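Metallophosphoesterase (Clostridium thermocellum, PDB 4J6O) probably removes 2',3' phosphates from RNA ends, as the manganese-binding, calcineurin-like phosphatase domain of a bacterial RNA repair enzyme. Local coordinates at residues A[19-24]-A[226-231]. Sequence-based numbering, arbitrary orientation.
Sequences DIHGCY and GCVFGG. With MN (manganese (II) ion), chain J.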
ATOM      1  N   ASP A  19      -0.158   2.688   4.137  1.00 16.18           N
ATOM      2  CA  ASP A  19       1.273   2.730   3.834  1.00 13.20           C
ATOM      3  C   ASP A  19       2.137   2.342   5.026  1.00 15.52           C
ATOM      4  O   ASP A  19       2.060   2.949   6.106  1.00 18.49           O
ATOM      5  CB  ASP A  19       1.657   4.166   3.474  1.00 15.10           C
ATOM      6  CG  ASP A  19       0.837   4.750   2.373  1.00 19.80           C
ATOM      7  OD1 ASP A  19      -0.425   4.659   2.313  1.00 18.52           O
ATOM      8  OD2 ASP A  19       1.501   5.446   1.526  1.00 18.67           O
ATOM      9  N   ILE A  20       3.019   1.394   4.767  1.00 16.17           N
ATOM     10  CA  ILE A  20       3.894   0.869   5.777  1.00 15.37           C
ATOM     11  C   ILE A  20       5.263   1.542   5.824  1.00 16.15           C
ATOM     12  O   ILE A  20       5.763   1.800   6.921  1.00 18.54           O
ATOM     13  CB  ILE A  20       4.026  -0.648   5.597  1.00 17.37           C
ATOM     14  CG1 ILE A  20       2.626  -1.308   5.791  1.00 19.46           C
ATOM     15  CG2 ILE A  20       5.060  -1.227   6.548  1.00 18.00           C
ATOM     16  CD1 ILE A  20       2.531  -2.734   5.162  1.00 21.61           C
ATOM     17  N   HIS A  21       5.814   1.855   4.610  1.00 18.87           N
ATOM     18  CA  HIS A  21       7.070   2.611   4.536  1.00 20.06           C
ATOM     19  C   HIS A  21       8.086   2.085   5.583  1.00 23.81           C
ATOM     20  O   HIS A  21       8.647   2.846   6.387  1.00 21.87           O
ATOM     21  CB  HIS A  21       6.803   4.105   4.746  1.00 18.15           C
ATOM     22  CG  HIS A  21       6.174   4.758   3.564  1.00 19.52           C
ATOM     23  ND1 HIS A  21       6.750   4.707   2.310  1.00 18.87           N
ATOM     24  CD2 HIS A  21       5.051   5.497   3.437  1.00 18.63           C
ATOM     25  CE1 HIS A  21       5.975   5.335   1.449  1.00 18.57           C
ATOM     26  NE2 HIS A  21       4.947   5.842   2.107  1.00 17.28           N
ATOM     27  N   GLY A  22       8.315   0.782   5.554  1.00 20.82           N
ATOM     28  CA  GLY A  22       9.409   0.195   6.316  1.00 20.50           C
ATOM     29  C   GLY A  22       9.145   0.015   7.796  1.00 21.49           C
ATOM     30  O   GLY A  22      10.047  -0.335   8.526  1.00 22.87           O
ATOM     31  N   CYS A  23       7.917   0.292   8.232  1.00 19.58           N
ATOM     32  CA  CYS A  23       7.624   0.216   9.662  1.00 18.73           C
ATOM     33  C   CYS A  23       7.233  -1.233  10.078  1.00 20.68           C
ATOM     34  O   CYS A  23       6.079  -1.491  10.412  1.00 22.42           O
ATOM     35  CB  CYS A  23       6.527   1.166  10.011  1.00 19.63           C
ATOM     36  SG  CYS A  23       7.119   2.921   9.859  1.00 22.39           S
ATOM     37  N   TYR A  24       8.187  -2.125  10.007  1.00 23.53           N
ATOM     38  CA  TYR A  24       7.931  -3.513  10.359  1.00 25.01           C
ATOM     39  C   TYR A  24       7.365  -3.698  11.775  1.00 24.22           C
ATOM     40  O   TYR A  24       6.456  -4.526  11.962  1.00 22.34           O
ATOM     41  CB  TYR A  24       9.210  -4.344  10.209  1.00 23.49           C
ATOM     42  CG  TYR A  24       9.012  -5.776  10.641  1.00 25.09           C
ATOM     43  CD1 TYR A  24       8.470  -6.689   9.764  1.00 28.36           C
ATOM     44  CD2 TYR A  24       9.298  -6.165  11.917  1.00 27.91           C
ATOM     45  CE1 TYR A  24       8.271  -7.997  10.152  1.00 28.79           C
ATOM     46  CE2 TYR A  24       9.088  -7.484  12.319  1.00 30.34           C
ATOM     47  CZ  TYR A  24       8.562  -8.377  11.418  1.00 34.73           C
ATOM     48  OH  TYR A  24       8.354  -9.700  11.798  1.00 38.73           O
ATOM     49  N   GLY A 226      -0.188   7.898   8.184  1.00 18.81           N
ATOM     50  CA  GLY A 226       1.182   8.376   8.294  1.00 21.63           C
ATOM     51  C   GLY A 226       2.023   7.741   9.383  1.00 18.85           C
ATOM     52  O   GLY A 226       2.751   8.412  10.119  1.00 21.41           O
ATOM     53  N   CYS A 227       1.994   6.403   9.413  1.00 17.50           N
ATOM     54  CA  CYS A 227       2.765   5.670  10.423  1.00 18.89           C
ATOM     55  C   CYS A 227       4.224   6.108  10.467  1.00 22.48           C
ATOM     56  O   CYS A 227       4.770   6.415  11.535  1.00 21.78           O
ATOM     57  CB  CYS A 227       2.664   4.185  10.091  1.00 19.69           C
ATOM     58  SG  CYS A 227       3.454   3.182  11.369  1.00 23.57           S
ATOM     59  N   VAL A 228       4.869   6.144   9.313  1.00 19.85           N
ATOM     60  CA  VAL A 228       6.280   6.439   9.358  1.00 18.63           C
ATOM     61  C   VAL A 228       6.665   7.854   9.789  1.00 22.77           C
ATOM     62  O   VAL A 228       7.790   8.073  10.252  1.00 23.46           O
ATOM     63  CB  VAL A 228       6.914   6.094   7.969  1.00 21.12           C
ATOM     64  CG1 VAL A 228       6.532   7.169   6.904  1.00 24.13           C
ATOM     65  CG2 VAL A 228       8.444   5.946   8.067  1.00 22.58           C
ATOM     66  N   PHE A 229       5.682   8.758   9.725  1.00 23.59           N
ATOM     67  CA  PHE A 229       5.843  10.149  10.130  1.00 24.40           C
ATOM     68  C   PHE A 229       5.554  10.371  11.608  1.00 23.44           C
ATOM     69  O   PHE A 229       5.423  11.509  12.054  1.00 30.61           O
ATOM     70  CB  PHE A 229       4.930  11.035   9.274  1.00 23.29           C
ATOM     71  CG  PHE A 229       5.150  10.867   7.818  1.00 24.86           C
ATOM     72  CD1 PHE A 229       6.389  11.192   7.270  1.00 24.71           C
ATOM     73  CD2 PHE A 229       4.166  10.338   6.975  1.00 20.87           C
ATOM     74  CE1 PHE A 229       6.589  11.049   5.879  1.00 22.11           C
ATOM     75  CE2 PHE A 229       4.376  10.164   5.565  1.00 23.99           C
ATOM     76  CZ  PHE A 229       5.618  10.538   5.036  1.00 22.64           C
ATOM     77  N   GLY A 230       5.410   9.275  12.386  1.00 24.64           N
ATOM     78  CA  GLY A 230       5.067   9.387  13.804  1.00 27.59           C
ATOM     79  C   GLY A 230       3.542   9.375  14.040  1.00 31.65           C
ATOM     80  O   GLY A 230       3.048   9.738  15.124  1.00 30.83           O
ATOM     81  N   GLY A 231       2.774   8.961  13.023  1.00 23.71           N
ATOM     82  CA  GLY A 231       1.328   8.853  13.164  1.00 24.11           C
ATOM     83  C   GLY A 231       0.938   7.472  13.617  1.00 24.23           C
ATOM     84  O   GLY A 231       1.332   7.031  14.712  1.00 26.58           O
TER
HETATM   85 MN    MN J 508       3.161   6.714   0.967  1.00 18.86          MN
HETATM   86  O   HOH W   1       3.843   5.080   6.866  1.00 19.21           O
HETATM   87  O   HOH W   2       0.279   4.742   7.184  1.00 19.98           O
HETATM   88  O   HOH W   3       2.585   7.966   2.818  1.00 20.73           O
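Residues 19-24 carry the Asp-X-His motif of the calcineurin-like metallophosphoesterases, and 226-231 is a glycine-rich loop packed against it beside the manganese site. D19 OD2 and H21 NE2 bind the metal at 2.2 and 2.3 Å, with a water and, among others, D65 completing the shell. H21 ND1 is hydrogen-bonded to the carbonyl O of V67, so both ring nitrogens are engaged, which fixes the imidazole's rotation.

From 226-231, V228 packs against the base of this histidine. Its CG1 sits in the crowded position between backbone N and carbonyl carbon (chi1 75°), 3.8 Å from H21 CB, and meets the ring obliquely; the same methyl lies over the centre of one face of the F229 ring. CG2 turns instead to H21 O, 3.5 Å away. Next to it, C23 SG rests 3.7 Å from V228 CB, while C227 SG, anti to its own backbone N, reaches C23 CB at 3.9 Å.

Water joins the two backbones: D19 O accepts from two molecules, the O of one lying 2.9 Å from V228 N, whose N-H it takes, and the O of the other a longer 3.3 Å from C227 N. A type I' turn from I20 to C23, closed by C23 N to I20 O, sets H21 and C23 toward 226-231.

The metal loop leads from strand 14-17 into helix 24-33, with C23 as N-cap, while the glycine-rich loop connects strand 220-222 of one sheet to strand 232-238 of the other.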